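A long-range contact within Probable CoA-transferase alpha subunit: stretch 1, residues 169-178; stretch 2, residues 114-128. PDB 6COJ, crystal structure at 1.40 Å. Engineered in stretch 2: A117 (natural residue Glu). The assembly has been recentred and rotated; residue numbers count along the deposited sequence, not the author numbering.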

# COMPACT_ATOMS: atom_id res chain seq x y z
N LEU A 169 20.12 3.56 -4.96
CA LEU A 169 19.14 3.93 -3.95
C LEU A 169 19.49 3.27 -2.63
O LEU A 169 20.30 2.35 -2.56
CB LEU A 169 17.74 3.49 -4.41
CG LEU A 169 17.26 4.14 -5.70
CD1 LEU A 169 16.31 3.22 -6.45
CD2 LEU A 169 16.61 5.47 -5.37
N ILE A 170 18.87 3.75 -1.55
CA ILE A 170 18.98 3.05 -0.27
C ILE A 170 18.30 1.70 -0.40
O ILE A 170 17.17 1.61 -0.90
CB ILE A 170 18.32 3.87 0.85
CG1 ILE A 170 18.96 5.25 0.99
CG2 ILE A 170 18.34 3.10 2.16
CD1 ILE A 170 20.41 5.23 1.46
N ALA A 171 18.97 0.64 0.05
CA ALA A 171 18.32 -0.66 0.21
C ALA A 171 17.84 -0.72 1.64
O ALA A 171 18.60 -1.04 2.56
CB ALA A 171 19.30 -1.79 -0.09
N MET A 172 16.59 -0.35 1.88
CA MET A 172 16.08 -0.42 3.24
C MET A 172 15.91 -1.88 3.64
O MET A 172 15.13 -2.60 3.01
CB MET A 172 14.73 0.29 3.32
CG MET A 172 14.11 0.21 4.70
SD MET A 172 15.12 1.06 5.93
CE MET A 172 14.39 0.35 7.40
N PRO A 173 16.62 -2.36 4.65
CA PRO A 173 16.46 -3.76 5.05
C PRO A 173 15.10 -3.98 5.70
O PRO A 173 14.49 -3.08 6.28
CB PRO A 173 17.58 -3.97 6.07
CG PRO A 173 17.74 -2.60 6.70
CD PRO A 173 17.57 -1.65 5.53
N ALA A 174 14.62 -5.22 5.60
CA ALA A 174 13.38 -5.58 6.26
C ALA A 174 13.49 -5.36 7.77
O ALA A 174 14.49 -5.72 8.40
CB ALA A 174 13.05 -7.05 5.98
N LEU A 175 12.44 -4.77 8.34
CA LEU A 175 12.33 -4.63 9.79
C LEU A 175 11.52 -5.80 10.35
O LEU A 175 10.37 -5.67 10.77
CB LEU A 175 11.71 -3.27 10.15
CG LEU A 175 12.57 -2.05 9.78
CD1 LEU A 175 11.78 -0.76 9.93
CD2 LEU A 175 13.84 -2.00 10.62
N ASN A 176 12.14 -6.97 10.32
CA ASN A 176 11.50 -8.16 10.87
C ASN A 176 11.42 -8.04 12.38
O ASN A 176 12.37 -7.63 13.04
CB ASN A 176 12.30 -9.40 10.50
CG ASN A 176 12.57 -9.49 9.02
OD1 ASN A 176 11.67 -9.80 8.24
ND2 ASN A 176 13.80 -9.21 8.61
N LEU A 177 10.28 -8.42 12.94
CA LEU A 177 10.02 -8.26 14.37
C LEU A 177 9.74 -9.61 15.02
O LEU A 177 9.02 -10.45 14.46
CB LEU A 177 8.80 -7.37 14.58
CG LEU A 177 8.75 -6.08 13.76
CD1 LEU A 177 7.38 -5.40 13.90
CD2 LEU A 177 9.86 -5.14 14.20
N ASP A 178 10.27 -9.79 16.24
CA ASP A 178 9.84 -10.94 17.02
C ASP A 178 8.40 -10.77 17.48
O ASP A 178 7.65 -11.75 17.54
CB ASP A 178 10.76 -11.15 18.22
CG ASP A 178 12.18 -11.47 17.80
OD1 ASP A 178 12.35 -12.40 16.98
OD2 ASP A 178 13.10 -10.79 18.27
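Stretch 2 (114-128) EMDAGMVKCGLEAAA

Stretch 2 lays a helix across the end of a strand and the loop that follows it, an apolar packing centred on a glycine and pinned by one backbone hydrogen bond. Helix 117-128 crosses strand 169-173 at -61°, their N-to-C directions 61° apart and so oblique, nearer parallel than antiparallel; the axes approach to 7.5 Å. Ahead of it, D116 caps the N-terminus, its OD2 accepting from G118 N at 2.7 Å.

G123 CA lies 4.6 Å from A174 CA, and P173 O lies 3.6 Å from G123 CA. An ideal CB on G123 would point toward stretch 1 and clash with L175 CG and M172 CE, so the bare backbone is what the fit uses. Here L175 N donates to G123 O at 3.0 Å, almost linear at 177°; the same carbonyl also accepts from A127 N at 3.1 Å within the helix.

M172 points toward the helix, its CE 3.6 Å from M115 SD, its SD 3.6 Å from M119 CE and its CB 3.7 Å from C122 SG. One turn beyond G123 the contact is alanine on alanine: A174 CB lies 4.0 Å from A126 CB and 4.1 Å from A127 CB. L175 CB meets L124 CD2 at 4.2 Å, and L177 CD1 reaches the same L124 CD2 at 4.1 Å.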

# COMPACT_ATOMS: atom_id res chain seq x y z
N GLU A 114 18.31 5.51 13.86
CA GLU A 114 17.41 6.57 13.46
C GLU A 114 17.33 6.61 11.94
O GLU A 114 18.32 6.38 11.24
CB GLU A 114 17.96 7.88 14.02
CG GLU A 114 17.09 9.10 13.77
CD GLU A 114 17.55 10.30 14.57
OE1 GLU A 114 17.84 10.13 15.77
OE2 GLU A 114 17.64 11.40 13.99
N MET A 115 16.13 6.88 11.42
CA MET A 115 15.94 6.82 9.97
C MET A 115 14.85 7.79 9.56
O MET A 115 14.07 8.27 10.39
CB MET A 115 15.59 5.40 9.53
CG MET A 115 14.21 4.93 9.97
SD MET A 115 13.91 3.19 9.58
CE MET A 115 14.25 2.43 11.17
N ASP A 116 14.80 8.10 8.27
CA ASP A 116 13.70 8.90 7.76
C ASP A 116 12.37 8.21 8.07
O ASP A 116 12.27 6.98 8.06
CB ASP A 116 13.84 9.12 6.26
CG ASP A 116 12.64 9.81 5.66
OD1 ASP A 116 12.59 11.06 5.70
OD2 ASP A 116 11.74 9.10 5.18
N ALA A 117 11.34 9.00 8.38
CA ALA A 117 10.06 8.41 8.77
C ALA A 117 9.51 7.46 7.70
O ALA A 117 8.89 6.45 8.02
CB ALA A 117 9.05 9.49 9.13
N GLY A 118 9.74 7.78 6.42
CA GLY A 118 9.26 6.90 5.36
C GLY A 118 10.00 5.58 5.29
O GLY A 118 9.47 4.61 4.74
N MET A 119 11.22 5.54 5.84
CA MET A 119 11.98 4.29 5.85
C MET A 119 11.39 3.28 6.81
O MET A 119 11.55 2.07 6.60
CB MET A 119 13.45 4.57 6.19
CG MET A 119 14.19 5.32 5.10
SD MET A 119 15.83 5.89 5.62
CE MET A 119 16.67 4.33 5.89
N VAL A 120 10.74 3.73 7.89
CA VAL A 120 10.06 2.79 8.78
C VAL A 120 8.98 2.03 8.03
O VAL A 120 8.94 0.79 8.04
CB VAL A 120 9.49 3.50 10.02
CG1 VAL A 120 8.79 2.49 10.90
CG2 VAL A 120 10.61 4.18 10.83
N LYS A 121 8.08 2.76 7.37
CA LYS A 121 7.03 2.14 6.57
C LYS A 121 7.64 1.17 5.56
O LYS A 121 7.18 0.03 5.42
CB LYS A 121 6.23 3.23 5.87
CG LYS A 121 5.17 2.69 4.92
CD LYS A 121 4.57 3.82 4.07
CE LYS A 121 3.56 3.25 3.09
NZ LYS A 121 2.87 4.30 2.30
N CYS A 122 8.68 1.62 4.87
CA CYS A 122 9.33 0.80 3.86
C CYS A 122 9.87 -0.50 4.46
O CYS A 122 9.65 -1.59 3.91
CB CYS A 122 10.44 1.63 3.22
SG CYS A 122 11.36 0.82 1.92
N GLY A 123 10.60 -0.39 5.58
CA GLY A 123 11.16 -1.59 6.19
C GLY A 123 10.10 -2.56 6.68
O GLY A 123 10.28 -3.78 6.59
N LEU A 124 8.99 -2.03 7.20
CA LEU A 124 7.90 -2.91 7.62
C LEU A 124 7.25 -3.58 6.42
O LEU A 124 6.91 -4.76 6.48
CB LEU A 124 6.87 -2.13 8.43
CG LEU A 124 7.33 -1.59 9.78
CD1 LEU A 124 6.26 -0.66 10.34
CD2 LEU A 124 7.60 -2.73 10.75
N GLU A 125 7.09 -2.84 5.32
CA GLU A 125 6.55 -3.43 4.10
C GLU A 125 7.45 -4.54 3.57
O GLU A 125 6.96 -5.56 3.08
CB GLU A 125 6.35 -2.33 3.05
CG GLU A 125 5.11 -1.49 3.27
CD GLU A 125 5.01 -0.30 2.32
OE1 GLU A 125 6.06 0.12 1.79
OE2 GLU A 125 3.89 0.20 2.12
N ALA A 126 8.77 -4.35 3.64
CA ALA A 126 9.67 -5.40 3.19
C ALA A 126 9.49 -6.66 4.03
O ALA A 126 9.36 -7.77 3.49
CB ALA A 126 11.12 -4.91 3.22
N ALA A 127 9.45 -6.51 5.35
CA ALA A 127 9.22 -7.66 6.22
C ALA A 127 7.87 -8.31 5.94
O ALA A 127 7.78 -9.54 5.90
CB ALA A 127 9.31 -7.22 7.69
N ALA A 128 6.81 -7.51 5.76
CA ALA A 128 5.48 -8.06 5.49
C ALA A 128 5.49 -8.95 4.25
O ALA A 128 4.78 -9.96 4.20
CB ALA A 128 4.47 -6.93 5.30